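Long-range contact in ribonuclease (Chelonia mydas, PDB 2ZPO), which probably cleaves RNA on the 3' side of pyrimidine nucleotides, as a secreted, disulfide-bonded member of the pancreatic ribonuclease family: residues A[68-74]-A[101-107]. Sequence-based numbering, arbitrary orientation.
Sequences NLRDSTA and QRIRIAC. With GOL (glycerol), chain G.
Residues 69-72 and 101-107 run as neighbouring antiparallel strands, their short axes approaching to 4.6 Å with 147° between the N-to-C directions, in the long twisted hairpin of the pancreatic ribonuclease fold. Arg70 and Ile105 form the hydrogen-bonded pair (Arg70 N to Ile105 O 2.8 Å, Ile105 N to Arg70 O 3.0 Å), flanked by the non-hydrogen-bonded pairs Leu69-Ala106 and Asp71-Arg104. The ladder extends through Cys107 N to Asn68 O (2.9 Å) and Ser72 N to Ile103 O (2.8 Å). At Thr73-Ala74 segment 68-74 turns a corner; here Ser72 OG, chi1 p, accepts from Ile103 N (2.9 Å) and donates to Ala74 O (2.7 Å), so the hydroxyl takes the place Ser72 O would fill opposite Ile103. Arg102 NE reaches Ser72 O at 2.8 Å. On one face Leu69 CD2 packs on Ala106 CB (3.9 Å), Ala106 lying close to the probable proton donor His114, and Arg104 NE makes a salt bridge to Asp71 OD1 (2.7 Å). On the other, Arg70, its NE hydrogen-bonded to Ile57 O, lays its CG 3.6 Å from Cys107 SG, the sulfur disulfide-linked to Cys58.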
loop_
_atom_site.group_PDB
_atom_site.type_symbol
_atom_site.label_atom_id
_atom_site.label_comp_id
_atom_site.label_asym_id
_atom_site.label_seq_id
_atom_site.Cartn_x
_atom_site.Cartn_y
_atom_site.Cartn_z
ATOM N N ASN A 68 13.300 -11.840 2.966
ATOM C CA ASN A 68 13.225 -11.016 1.751
ATOM C C ASN A 68 12.696 -9.599 2.004
ATOM O O ASN A 68 12.324 -8.898 1.039
ATOM C CB ASN A 68 12.452 -11.686 0.603
ATOM C CG ASN A 68 10.950 -11.788 0.836
ATOM O OD1 ASN A 68 10.218 -12.161 -0.091
ATOM N ND2 ASN A 68 10.474 -11.486 2.040
ATOM N N LEU A 69 12.656 -9.219 3.284
ATOM C CA LEU A 69 12.067 -7.949 3.710
ATOM C C LEU A 69 13.157 -6.885 3.690
ATOM O O LEU A 69 14.332 -7.179 3.922
ATOM C CB LEU A 69 11.526 -8.073 5.131
ATOM C CG LEU A 69 10.358 -9.055 5.293
ATOM C CD1 LEU A 69 9.880 -9.077 6.726
ATOM C CD2 LEU A 69 9.217 -8.749 4.353
ATOM N N ARG A 70 12.758 -5.655 3.386
ATOM C CA ARG A 70 13.710 -4.552 3.339
ATOM C C ARG A 70 13.006 -3.380 3.958
ATOM O O ARG A 70 11.809 -3.193 3.725
ATOM C CB ARG A 70 14.029 -4.144 1.901
ATOM C CG ARG A 70 14.367 -5.281 0.927
ATOM C CD ARG A 70 15.829 -5.450 0.835
ATOM N NE ARG A 70 16.559 -4.263 0.382
ATOM C CZ ARG A 70 17.885 -4.215 0.393
ATOM N NH1 ARG A 70 18.571 -5.281 0.831
ATOM N NH2 ARG A 70 18.534 -3.124 -0.001
ATOM N N ASP A 71 13.760 -2.561 4.670
ATOM C CA ASP A 71 13.240 -1.325 5.242
ATOM C C ASP A 71 13.724 -0.125 4.426
ATOM O O ASP A 71 14.914 -0.044 4.073
ATOM C CB ASP A 71 13.754 -1.185 6.667
ATOM C CG ASP A 71 13.134 -2.186 7.605
ATOM O OD1 ASP A 71 12.109 -2.781 7.228
ATOM O OD2 ASP A 71 13.666 -2.369 8.723
ATOM N N SER A 72 12.813 0.784 4.119
ATOM C CA SER A 72 13.190 1.986 3.336
ATOM C C SER A 72 14.046 2.951 4.109
ATOM O O SER A 72 13.909 3.094 5.313
ATOM C CB SER A 72 11.949 2.737 2.862
ATOM O OG SER A 72 11.204 3.281 3.933
ATOM N N THR A 73 14.938 3.631 3.385
ATOM C CA THR A 73 15.734 4.672 4.018
ATOM C C THR A 73 14.820 5.872 4.273
ATOM O O THR A 73 14.798 6.427 5.381
ATOM C CB THR A 73 16.911 5.053 3.130
ATOM O OG1 THR A 73 17.766 3.905 3.026
ATOM C CG2 THR A 73 17.700 6.249 3.720
ATOM N N ALA A 74 14.061 6.229 3.241
ATOM C CA ALA A 74 13.137 7.361 3.306
ATOM C C ALA A 74 11.833 7.073 4.076
ATOM O O ALA A 74 11.347 5.932 4.126
ATOM C CB ALA A 74 12.816 7.828 1.879
ATOM N N GLN A 101 5.988 7.824 7.214
ATOM C CA GLN A 101 6.673 6.737 7.911
ATOM C C GLN A 101 7.570 5.998 6.936
ATOM O O GLN A 101 7.250 5.929 5.737
ATOM C CB GLN A 101 5.646 5.749 8.456
ATOM C CG GLN A 101 4.746 6.307 9.572
ATOM C CD GLN A 101 3.913 5.218 10.177
ATOM O OE1 GLN A 101 4.376 4.482 11.056
ATOM N NE2 GLN A 101 2.705 5.058 9.673
ATOM N N ARG A 102 8.686 5.475 7.455
ATOM C CA ARG A 102 9.444 4.476 6.687
ATOM C C ARG A 102 8.584 3.221 6.555
ATOM O O ARG A 102 7.656 2.975 7.340
ATOM C CB ARG A 102 10.799 4.147 7.347
ATOM C CG ARG A 102 11.739 5.374 7.453
ATOM C CD ARG A 102 12.928 5.116 8.386
ATOM N NE ARG A 102 13.719 3.964 7.994
ATOM C CZ ARG A 102 14.010 2.913 8.758
ATOM N NH1 ARG A 102 13.606 2.843 10.020
ATOM N NH2 ARG A 102 14.756 1.939 8.256
ATOM N N ILE A 103 8.892 2.425 5.541
ATOM C CA ILE A 103 8.105 1.221 5.271
ATOM C C ILE A 103 8.989 -0.013 5.098
ATOM O O ILE A 103 10.166 0.093 4.708
ATOM C CB ILE A 103 7.166 1.372 4.021
ATOM C CG1 ILE A 103 7.966 1.618 2.732
ATOM C CG2 ILE A 103 6.130 2.480 4.277
ATOM C CD1 ILE A 103 7.144 1.588 1.434
ATOM N N ARG A 104 8.370 -1.179 5.355
ATOM C CA ARG A 104 9.021 -2.483 5.229
ATOM C C ARG A 104 8.251 -3.223 4.157
ATOM O O ARG A 104 7.021 -3.378 4.267
ATOM C CB ARG A 104 8.962 -3.259 6.567
ATOM C CG ARG A 104 9.573 -4.651 6.479
ATOM C CD ARG A 104 9.713 -5.308 7.829
ATOM N NE ARG A 104 10.755 -4.630 8.595
ATOM C CZ ARG A 104 11.035 -4.884 9.862
ATOM N NH1 ARG A 104 10.341 -5.824 10.507
ATOM N NH2 ARG A 104 11.998 -4.196 10.462
ATOM N N ILE A 105 8.941 -3.564 3.090
ATOM C CA ILE A 105 8.322 -4.300 1.977
ATOM C C ILE A 105 9.064 -5.640 1.741
ATOM O O ILE A 105 10.155 -5.828 2.249
ATOM C CB ILE A 105 8.260 -3.438 0.659
ATOM C CG1 ILE A 105 9.666 -3.111 0.132
ATOM C CG2 ILE A 105 7.450 -2.165 0.909
ATOM C CD1 ILE A 105 9.652 -2.376 -1.235
ATOM N N ALA A 106 8.437 -6.554 1.002
ATOM C CA ALA A 106 9.136 -7.756 0.533
ATOM C C ALA A 106 9.569 -7.514 -0.886
ATOM O O ALA A 106 8.767 -7.051 -1.722
ATOM C CB ALA A 106 8.214 -8.967 0.583
ATOM N N CYS A 107 10.833 -7.826 -1.163
ATOM C CA CYS A 107 11.363 -7.752 -2.518
ATOM C C CYS A 107 11.683 -9.139 -3.087
ATOM O O CYS A 107 11.941 -10.122 -2.346
ATOM C CB CYS A 107 12.589 -6.846 -2.593
ATOM S SG CYS A 107 12.296 -5.117 -2.039
HETATM C C1 GOL G . 15.520 -0.995 12.709
HETATM O O1 GOL G . 14.905 -1.723 13.753
HETATM C C2 GOL G . 14.570 -0.008 12.026
HETATM O O2 GOL G . 13.349 0.135 12.722
HETATM C C3 GOL G . 14.264 -0.493 10.616
HETATM O O3 GOL G . 15.455 -0.775 9.911
HETATM O O HOH W 1 11.173 -12.685 -2.419
HETATM O O HOH W 2 16.505 1.180 6.098
#